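Local coordinates for protein 30kLP (Treponema pallidum, PDB 3K8G) that alters membrane permeability at acidic pH and might take part in ligand transport as an outer membrane-associated lipoprotein, at residues S105-D109 with I121-R127; V9-V15 with F68-G72; L186-L191 with T203-L208. All coordinates share one frame; numbering follows the deposited sequence.

Contact 1: residues S105-D109 with I121-R127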
loop_
_atom_site.group_PDB
_atom_site.type_symbol
_atom_site.label_atom_id
_atom_site.label_comp_id
_atom_site.label_asym_id
_atom_site.label_seq_id
_atom_site.Cartn_x
_atom_site.Cartn_y
_atom_site.Cartn_z
ATOM N N SER A 105 -14.283 6.444 13.404
ATOM C CA SER A 105 -13.589 6.476 14.693
ATOM C C SER A 105 -12.561 7.619 14.679
ATOM O O SER A 105 -12.415 8.309 13.665
ATOM C CB SER A 105 -12.918 5.124 14.989
ATOM O OG SER A 105 -11.930 4.779 14.010
ATOM N N GLU A 106 -11.839 7.814 15.778
ATOM C CA GLU A 106 -10.830 8.886 15.844
ATOM C C GLU A 106 -9.942 9.010 14.593
ATOM O O GLU A 106 -9.766 10.105 14.045
ATOM C CB GLU A 106 -9.913 8.701 17.060
ATOM C CG GLU A 106 -8.997 9.899 17.319
ATOM C CD GLU A 106 -9.757 11.164 17.742
ATOM O OE1 GLU A 106 -10.978 11.089 18.028
ATOM O OE2 GLU A 106 -9.123 12.241 17.800
ATOM N N HIS A 107 -9.327 7.906 14.197
ATOM C CA HIS A 107 -8.387 7.954 13.072
ATOM C C HIS A 107 -8.788 7.122 11.845
ATOM O O HIS A 107 -8.110 7.190 10.821
ATOM C CB HIS A 107 -6.998 7.537 13.536
ATOM C CG HIS A 107 -6.354 8.529 14.454
ATOM N ND1 HIS A 107 -6.053 9.819 14.064
ATOM C CD2 HIS A 107 -5.959 8.423 15.745
ATOM C CE1 HIS A 107 -5.512 10.467 15.081
ATOM N NE2 HIS A 107 -5.436 9.641 16.109
ATOM N N THR A 108 -9.850 6.321 11.966
ATOM C CA THR A 108 -10.236 5.380 10.915
ATOM C C THR A 108 -11.704 5.468 10.526
ATOM O O THR A 108 -12.584 5.458 11.396
ATOM C CB THR A 108 -9.878 3.931 11.302
ATOM O OG1 THR A 108 -8.534 3.893 11.766
ATOM C CG2 THR A 108 -9.986 2.997 10.092
ATOM N N ASP A 109 -11.958 5.605 9.213
ATOM C CA ASP A 109 -13.294 5.524 8.652
ATOM C C ASP A 109 -13.404 4.310 7.732
ATOM O O ASP A 109 -12.469 3.982 7.008
ATOM C CB ASP A 109 -13.626 6.832 7.939
ATOM C CG ASP A 109 -13.377 8.046 8.845
ATOM O OD1 ASP A 109 -13.759 7.972 10.055
ATOM O OD2 ASP A 109 -12.740 9.020 8.402
ATOM N N ILE A 121 -10.273 4.648 5.239
ATOM C CA ILE A 121 -9.448 5.822 5.175
ATOM C C ILE A 121 -8.909 5.997 6.586
ATOM O O ILE A 121 -9.692 6.053 7.554
ATOM C CB ILE A 121 -10.304 7.079 4.790
ATOM C CG1 ILE A 121 -10.990 6.869 3.421
ATOM C CG2 ILE A 121 -9.428 8.351 4.833
ATOM C CD1 ILE A 121 -11.994 7.990 3.060
ATOM N N PHE A 122 -7.590 6.058 6.698
ATOM C CA PHE A 122 -6.921 6.129 7.990
ATOM C C PHE A 122 -6.003 7.338 8.012
ATOM O O PHE A 122 -5.250 7.567 7.062
ATOM C CB PHE A 122 -6.060 4.870 8.196
ATOM C CG PHE A 122 -5.102 5.000 9.332
ATOM C CD1 PHE A 122 -5.547 4.823 10.648
ATOM C CD2 PHE A 122 -3.780 5.375 9.100
ATOM C CE1 PHE A 122 -4.663 4.989 11.737
ATOM C CE2 PHE A 122 -2.890 5.539 10.182
ATOM C CZ PHE A 122 -3.331 5.353 11.486
ATOM N N GLY A 123 -6.007 8.102 9.092
ATOM C CA GLY A 123 -4.933 9.087 9.262
ATOM C C GLY A 123 -5.296 10.316 10.053
ATOM O O GLY A 123 -6.055 10.234 11.003
ATOM N N SER A 124 -4.743 11.449 9.654
ATOM C CA SER A 124 -4.924 12.687 10.382
ATOM C C SER A 124 -6.349 13.252 10.240
ATOM O O SER A 124 -7.169 12.752 9.462
ATOM C CB SER A 124 -3.942 13.710 9.841
ATOM O OG SER A 124 -4.437 14.257 8.634
ATOM N N SER A 125 -6.625 14.340 10.947
ATOM C CA SER A 125 -7.928 15.013 10.815
ATOM C C SER A 125 -8.191 15.622 9.407
ATOM O O SER A 125 -9.323 15.934 9.072
ATOM C CB SER A 125 -8.081 16.071 11.919
ATOM O OG SER A 125 -7.319 17.223 11.599
ATOM N N LYS A 126 -7.151 15.735 8.581
ATOM C CA LYS A 126 -7.261 16.227 7.204
ATOM C C LYS A 126 -7.499 15.088 6.179
ATOM O O LYS A 126 -7.562 15.316 4.973
ATOM C CB LYS A 126 -5.976 16.954 6.833
ATOM C CG LYS A 126 -5.728 18.278 7.562
ATOM C CD LYS A 126 -6.435 19.374 6.800
ATOM C CE LYS A 126 -5.859 20.747 7.090
ATOM N NZ LYS A 126 -6.372 21.684 6.061
ATOM N N ARG A 127 -7.674 13.875 6.664
ATOM C CA ARG A 127 -7.978 12.744 5.766
ATOM C C ARG A 127 -9.293 12.950 4.986
ATOM O O ARG A 127 -10.224 13.637 5.437
ATOM C CB ARG A 127 -8.049 11.452 6.537
ATOM C CG ARG A 127 -9.278 11.275 7.440
ATOM C CD ARG A 127 -9.040 10.038 8.274
ATOM N NE ARG A 127 -10.184 9.706 9.146
ATOM C CZ ARG A 127 -10.305 10.064 10.414
ATOM N NH1 ARG A 127 -9.339 10.767 11.011
ATOM N NH2 ARG A 127 -11.393 9.680 11.096
#
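Thr108 faces Phe122 as a non-hydrogen-bonded antiparallel pair and Asp109 faces Ile121 as the hydrogen-bonded pair next to it, where strands 108-114 and 117-123 reach the open end of their hairpin. Asp109 N donates to Ile121 O (2.8 Å), the reverse bond runs from Ile121 N to Asp109 O, and Gly123 N donates to His107 O (2.9 Å) just past the bridged residues. Side chains take over from there. Arg127 ends a type I turn that starts at Ser124; its CG lies between its own backbone N and carbonyl carbon (chi1 72°), and the chain then runs extended back over the start of strand 108-114. Arg127 takes Asp109 side-on: its NE reaches Asp109 OD2 (2.7 Å) from well above the carboxylate plane, while its NH2 meets Asp109 OD1 (3.1 Å) on the syn side, the two planes being 35° apart. The third nitrogen, Arg127 NH1, donates to Glu106 O (3.1 Å). One face of the Arg127 guanidinium is laid on the opposite backbone, with His107 C 3.6 Å above its centre and Thr108 N nearer the rim. Past it, the His107 ring turns its edge to the other segment, and His107 ND1 donates to Gly123 O (3.1 Å) from above the carbonyl plane. On the other face of the strands, Thr108 OG1 lies in the plane of the Phe122 ring at its edge, 3.3 Å from CD1; that ring also meets the rings of Tyr256 and His41. Bonds to Asp109 and Glu106 together fix the rotation of the guanidinium, and Arg127 also touches Glu67. Asp109 is buried, so the paired positive charge probably stabilises its carboxylate in the ionised form and ties the turn after one strand to the start of the other.

Contact 2: residues V9-V15 with F68-G72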
loop_
_atom_site.group_PDB
_atom_site.type_symbol
_atom_site.label_atom_id
_atom_site.label_comp_id
_atom_site.label_asym_id
_atom_site.label_seq_id
_atom_site.Cartn_x
_atom_site.Cartn_y
_atom_site.Cartn_z
ATOM N N VAL A 9 -15.577 -1.514 -11.453
ATOM C CA VAL A 9 -14.890 -0.661 -10.485
ATOM C C VAL A 9 -13.378 -0.924 -10.591
ATOM O O VAL A 9 -12.954 -2.051 -10.390
ATOM C CB VAL A 9 -15.370 -0.961 -9.018
ATOM C CG1 VAL A 9 -14.497 -0.248 -7.989
ATOM C CG2 VAL A 9 -16.830 -0.587 -8.814
ATOM N N ASP A 10 -12.577 0.101 -10.894
ATOM C CA ASP A 10 -11.102 -0.019 -10.819
ATOM C C ASP A 10 -10.665 0.487 -9.451
ATOM O O ASP A 10 -10.821 1.681 -9.136
ATOM C CB ASP A 10 -10.353 0.754 -11.936
ATOM C CG ASP A 10 -8.816 0.408 -12.000
ATOM O OD1 ASP A 10 -8.199 -0.053 -10.980
ATOM O OD2 ASP A 10 -8.202 0.606 -13.087
ATOM N N PRO A 11 -10.139 -0.420 -8.610
ATOM C CA PRO A 11 -9.802 0.039 -7.260
ATOM C C PRO A 11 -8.782 1.172 -7.220
ATOM O O PRO A 11 -8.801 1.971 -6.266
ATOM C CB PRO A 11 -9.218 -1.232 -6.593
ATOM C CG PRO A 11 -9.952 -2.362 -7.300
ATOM C CD PRO A 11 -9.944 -1.875 -8.760
ATOM N N LEU A 12 -7.866 1.235 -8.192
ATOM C CA LEU A 12 -6.869 2.339 -8.210
ATOM C C LEU A 12 -7.535 3.706 -8.447
ATOM O O LEU A 12 -7.096 4.696 -7.895
ATOM C CB LEU A 12 -5.749 2.077 -9.241
ATOM C CG LEU A 12 -4.870 0.857 -8.814
ATOM C CD1 LEU A 12 -3.936 0.399 -9.939
ATOM C CD2 LEU A 12 -4.103 1.126 -7.516
ATOM N N GLY A 13 -8.603 3.729 -9.241
ATOM C CA GLY A 13 -9.365 4.979 -9.455
ATOM C C GLY A 13 -10.136 5.380 -8.219
ATOM O O GLY A 13 -10.450 6.555 -8.042
ATOM N N VAL A 14 -10.432 4.404 -7.354
ATOM C CA VAL A 14 -11.157 4.690 -6.101
ATOM C C VAL A 14 -10.253 5.248 -4.997
ATOM O O VAL A 14 -10.628 6.201 -4.302
ATOM C CB VAL A 14 -11.923 3.446 -5.544
ATOM C CG1 VAL A 14 -12.625 3.796 -4.186
ATOM C CG2 VAL A 14 -12.926 2.882 -6.556
ATOM N N VAL A 15 -9.059 4.681 -4.810
ATOM C CA VAL A 15 -8.143 5.240 -3.794
ATOM C C VAL A 15 -7.652 6.652 -4.207
ATOM O O VAL A 15 -7.320 7.475 -3.358
ATOM C CB VAL A 15 -6.967 4.290 -3.413
ATOM C CG1 VAL A 15 -7.557 2.945 -2.875
ATOM C CG2 VAL A 15 -6.032 4.017 -4.623
ATOM N N PHE A 68 -3.850 7.336 4.623
ATOM C CA PHE A 68 -3.860 6.206 3.697
ATOM C C PHE A 68 -5.302 6.008 3.269
ATOM O O PHE A 68 -6.222 6.147 4.089
ATOM C CB PHE A 68 -3.426 4.916 4.414
ATOM C CG PHE A 68 -1.940 4.758 4.583
ATOM C CD1 PHE A 68 -1.194 4.049 3.638
ATOM C CD2 PHE A 68 -1.302 5.197 5.749
ATOM C CE1 PHE A 68 0.196 3.825 3.811
ATOM C CE2 PHE A 68 0.094 4.980 5.934
ATOM C CZ PHE A 68 0.834 4.309 4.950
ATOM N N ARG A 69 -5.513 5.686 1.991
ATOM C CA ARG A 69 -6.831 5.306 1.517
ATOM C C ARG A 69 -6.681 3.931 0.969
ATOM O O ARG A 69 -5.770 3.704 0.171
ATOM C CB ARG A 69 -7.295 6.240 0.409
ATOM C CG ARG A 69 -7.300 7.743 0.847
ATOM C CD ARG A 69 -7.964 8.611 -0.248
ATOM N NE ARG A 69 -7.572 10.008 -0.029
ATOM C CZ ARG A 69 -7.391 10.895 -0.994
ATOM N NH1 ARG A 69 -7.581 10.558 -2.279
ATOM N NH2 ARG A 69 -7.012 12.121 -0.678
ATOM N N LEU A 70 -7.576 3.025 1.369
ATOM C CA LEU A 70 -7.411 1.611 1.058
ATOM C C LEU A 70 -8.704 1.067 0.489
ATOM O O LEU A 70 -9.795 1.386 0.938
ATOM C CB LEU A 70 -7.051 0.803 2.328
ATOM C CG LEU A 70 -5.834 1.322 3.106
ATOM C CD1 LEU A 70 -5.838 0.870 4.544
ATOM C CD2 LEU A 70 -4.569 0.864 2.357
ATOM N N PHE A 71 -8.561 0.198 -0.488
ATOM C CA PHE A 71 -9.679 -0.472 -1.066
ATOM C C PHE A 71 -9.419 -1.979 -1.042
ATOM O O PHE A 71 -8.365 -2.433 -1.482
ATOM C CB PHE A 71 -9.881 0.034 -2.499
ATOM C CG PHE A 71 -11.061 -0.578 -3.196
ATOM C CD1 PHE A 71 -12.263 0.117 -3.297
ATOM C CD2 PHE A 71 -10.955 -1.840 -3.783
ATOM C CE1 PHE A 71 -13.364 -0.437 -3.976
ATOM C CE2 PHE A 71 -12.064 -2.419 -4.447
ATOM C CZ PHE A 71 -13.247 -1.706 -4.550
ATOM N N GLY A 72 -10.378 -2.728 -0.500
ATOM C CA GLY A 72 -10.232 -4.202 -0.380
ATOM C C GLY A 72 -11.263 -4.952 -1.210
ATOM O O GLY A 72 -12.408 -4.540 -1.257
#
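Phe71 carries most of this contact, its ring reaching under Val9, Pro11 and Val14. With CG anti to the backbone N (chi1 -178°), the ring extends from the strand toward the start of the helix. Pro11 lies across it: Pro11 CB is 3.4 Å from Phe71 CD2, CG approaches CE2, and Pro11 CA stands 4.1 Å above the ring plane of Phe71, offset toward the rim. Val9 and Val14 each send CG1 anti to their own backbone N and onto the ring, Val9 crossing Phe71 obliquely with CG1 at Phe71 CZ (3.9 Å), Val14 at about a right angle with CG1 at Phe71 CD1 (3.8 Å). Helix 11-15, predicted to be amphipathic, thereby rides on strand 67-74, probably part of the half-barrel; the axes of 11-15 and of segment 68-72 approach to 8.0 Å and run roughly antiparallel, at 152°. Asp10 is the helix N-cap, OD1 accepting from Leu12 N. Phe71 also meets the ring of Phe117 and touches Tyr58 on the neighbouring strand. At the far end of the helix, Val15 packs CG1 on Phe71 CB (3.7 Å), close above the backbone of Arg69. The Arg69 chain then runs alongside Val15 O; CD packs near this oxygen, and Arg69 NH1 donates to Val15 O (3.3 Å) at 150°, tilted from the carbonyl plane. The strongest polar partner of Arg69 is Glu67, salt-bridged to NH2, and its guanidinium also makes a cation-pi contact with Phe62. Arg136 NE donates to Val14 O, bringing a second guanidinium to the carbonyls of this last turn.

Contact 3: residues L186-L191 with T203-L208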
loop_
_atom_site.group_PDB
_atom_site.type_symbol
_atom_site.label_atom_id
_atom_site.label_comp_id
_atom_site.label_asym_id
_atom_site.label_seq_id
_atom_site.Cartn_x
_atom_site.Cartn_y
_atom_site.Cartn_z
ATOM N N LEU A 186 17.119 11.495 -6.581
ATOM C CA LEU A 186 16.675 10.415 -7.453
ATOM C C LEU A 186 15.149 10.452 -7.653
ATOM O O LEU A 186 14.429 11.162 -6.956
ATOM C CB LEU A 186 17.122 9.060 -6.889
ATOM C CG LEU A 186 18.587 8.844 -6.502
ATOM C CD1 LEU A 186 18.715 7.878 -5.320
ATOM C CD2 LEU A 186 19.409 8.328 -7.681
ATOM N N GLY A 187 14.665 9.668 -8.608
ATOM C CA GLY A 187 13.298 9.773 -9.026
ATOM C C GLY A 187 12.438 8.678 -8.413
ATOM O O GLY A 187 12.671 8.222 -7.284
ATOM N N ALA A 188 11.476 8.248 -9.206
ATOM C CA ALA A 188 10.484 7.277 -8.799
ATOM C C ALA A 188 11.102 5.895 -8.611
ATOM O O ALA A 188 12.086 5.547 -9.290
ATOM C CB ALA A 188 9.386 7.249 -9.841
ATOM N N MET A 189 10.544 5.124 -7.676
ATOM C CA MET A 189 10.999 3.786 -7.431
ATOM C C MET A 189 9.830 2.833 -7.640
ATOM O O MET A 189 8.734 3.087 -7.136
ATOM C CB MET A 189 11.531 3.619 -5.991
ATOM C CG MET A 189 11.808 2.135 -5.586
ATOM S SD MET A 189 12.225 1.843 -3.817
ATOM C CE MET A 189 13.714 2.778 -3.719
ATOM N N GLU A 190 10.076 1.728 -8.347
ATOM C CA GLU A 190 9.115 0.599 -8.380
ATOM C C GLU A 190 9.726 -0.486 -7.485
ATOM O O GLU A 190 10.918 -0.752 -7.584
ATOM C CB GLU A 190 9.063 0.014 -9.791
ATOM C CG GLU A 190 8.455 0.887 -10.848
ATOM C CD GLU A 190 8.511 0.187 -12.213
ATOM O OE1 GLU A 190 8.024 -0.937 -12.327
ATOM O OE2 GLU A 190 9.026 0.784 -13.167
ATOM N N LEU A 191 8.915 -1.142 -6.666
ATOM C CA LEU A 191 9.421 -2.149 -5.740
ATOM C C LEU A 191 8.477 -3.321 -5.701
ATOM O O LEU A 191 7.273 -3.132 -5.451
ATOM C CB LEU A 191 9.544 -1.533 -4.328
ATOM C CG LEU A 191 9.919 -2.420 -3.151
ATOM C CD1 LEU A 191 11.338 -2.993 -3.375
ATOM C CD2 LEU A 191 9.825 -1.614 -1.855
ATOM N N THR A 203 12.794 -6.967 -5.930
ATOM C CA THR A 203 13.466 -6.352 -7.057
ATOM C C THR A 203 12.942 -4.943 -7.047
ATOM O O THR A 203 11.751 -4.714 -6.772
ATOM C CB THR A 203 13.041 -6.920 -8.441
ATOM O OG1 THR A 203 13.102 -8.337 -8.440
ATOM C CG2 THR A 203 13.980 -6.420 -9.531
ATOM N N LEU A 204 13.804 -4.010 -7.399
ATOM C CA LEU A 204 13.363 -2.627 -7.546
ATOM C C LEU A 204 14.054 -1.976 -8.725
ATOM O O LEU A 204 15.129 -2.427 -9.193
ATOM C CB LEU A 204 13.551 -1.826 -6.248
ATOM C CG LEU A 204 14.966 -1.528 -5.715
ATOM C CD1 LEU A 204 15.610 -0.296 -6.416
ATOM C CD2 LEU A 204 14.928 -1.280 -4.210
ATOM N N SER A 205 13.403 -0.933 -9.227
ATOM C CA SER A 205 13.977 -0.088 -10.213
ATOM C C SER A 205 13.887 1.327 -9.651
ATOM O O SER A 205 12.848 1.720 -9.099
ATOM C CB SER A 205 13.166 -0.230 -11.496
ATOM O OG SER A 205 13.704 0.581 -12.514
ATOM N N LEU A 206 14.955 2.098 -9.801
ATOM C CA LEU A 206 14.998 3.447 -9.271
ATOM C C LEU A 206 15.448 4.378 -10.395
ATOM O O LEU A 206 16.484 4.136 -11.043
ATOM C CB LEU A 206 15.956 3.516 -8.064
ATOM C CG LEU A 206 16.333 4.869 -7.451
ATOM C CD1 LEU A 206 15.118 5.523 -6.767
ATOM C CD2 LEU A 206 17.454 4.615 -6.417
ATOM N N GLN A 207 14.670 5.433 -10.619
ATOM C CA GLN A 207 14.949 6.381 -11.674
ATOM C C GLN A 207 16.138 7.239 -11.227
ATOM O O GLN A 207 16.141 7.808 -10.121
ATOM C CB GLN A 207 13.669 7.222 -11.962
ATOM C CG GLN A 207 13.654 7.896 -13.339
ATOM C CD GLN A 207 13.382 6.921 -14.506
ATOM O OE1 GLN A 207 12.396 6.172 -14.511
ATOM N NE2 GLN A 207 14.253 6.945 -15.493
ATOM N N LEU A 208 17.184 7.265 -12.047
ATOM C CA LEU A 208 18.415 7.978 -11.703
ATOM C C LEU A 208 18.494 9.388 -12.320
ATOM O O LEU A 208 19.290 10.217 -11.872
ATOM C CB LEU A 208 19.647 7.184 -12.154
ATOM C CG LEU A 208 19.909 5.798 -11.532
ATOM C CD1 LEU A 208 21.040 5.074 -12.270
ATOM C CD2 LEU A 208 20.227 5.885 -10.034
HETATM O O HOH W 1 11.370 3.746 -11.215
HETATM O O HOH W 2 11.448 2.026 -13.108
#
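Leu204 holds CG between its backbone N and carbonyl carbon (chi1 67°), whereas Leu191 opposite it puts CG anti to its N (chi1 174°); the two branches cross obliquely, Leu191 CD1 resting 3.8 Å from Leu204 CB. Met189 starts extended and bends at chi3 (-62°), its SD coming within 4.1 Å of Leu204 CD2. Leu206, on the same face, points CD2 at Leu186 CD1 (3.7 Å), the two side chains meeting at about a right angle. Leu186 and Leu208 lie side by side, and their CD2 methyls are tight at 3.5 Å. Beneath this apolar row the backbones pair: Glu190 N donates to Ser205 O (2.9 Å), Ser205 N returns the bond to Glu190 O, and Gln207 N to Ala188 O with Gly187 N to Gln207 O extend the pairing to residues just before strand 189-196. The opposite face is polar and hydrated. One water donates to Ala188 O (2.7 Å) and, at longer range, to Ser205 O; a second joins Glu190 OE2 to Ser205 OG. Both residues have protein partners too, Tyr192 OH at Glu190 OE1 and Arg235 NH1 at Ser205 OG. Ile173 and Leu176 of helix 169-176, predicted to be amphipathic, pack on the leucine and methionine face: an antiparallel beta hairpin with one apolar face under a helix and one hydrated polar face, consistent with a strand pair of the beta-half-barrel.

In the fold
Contacts 1 and 2 share neighbouring strands, 117-123 and 67-74, and meet directly: Phe122 O and Phe68 N are 2.8 Å apart, a probable hydrogen bond, although the contact centres are 16 Å apart. Contact 3 belongs to a later hairpin, on the opposite side of the chain's centre from contact 1, their centres 30 Å apart; contact 2 comes within about 12 Å of it by nearest atoms. Contacts 1 and 2 thus form one continuous region and contact 3 a distant one, in a protein whose U-shaped half-barrel holds a large hydrophobic cavity. Bound 2-methyl-2,4-pentanediol, probably from the crystallisation liquor, is found about 4 Å from the side chains of Phe122 and Leu70, and, on the contact 3 side, about 3 Å from that of Thr203.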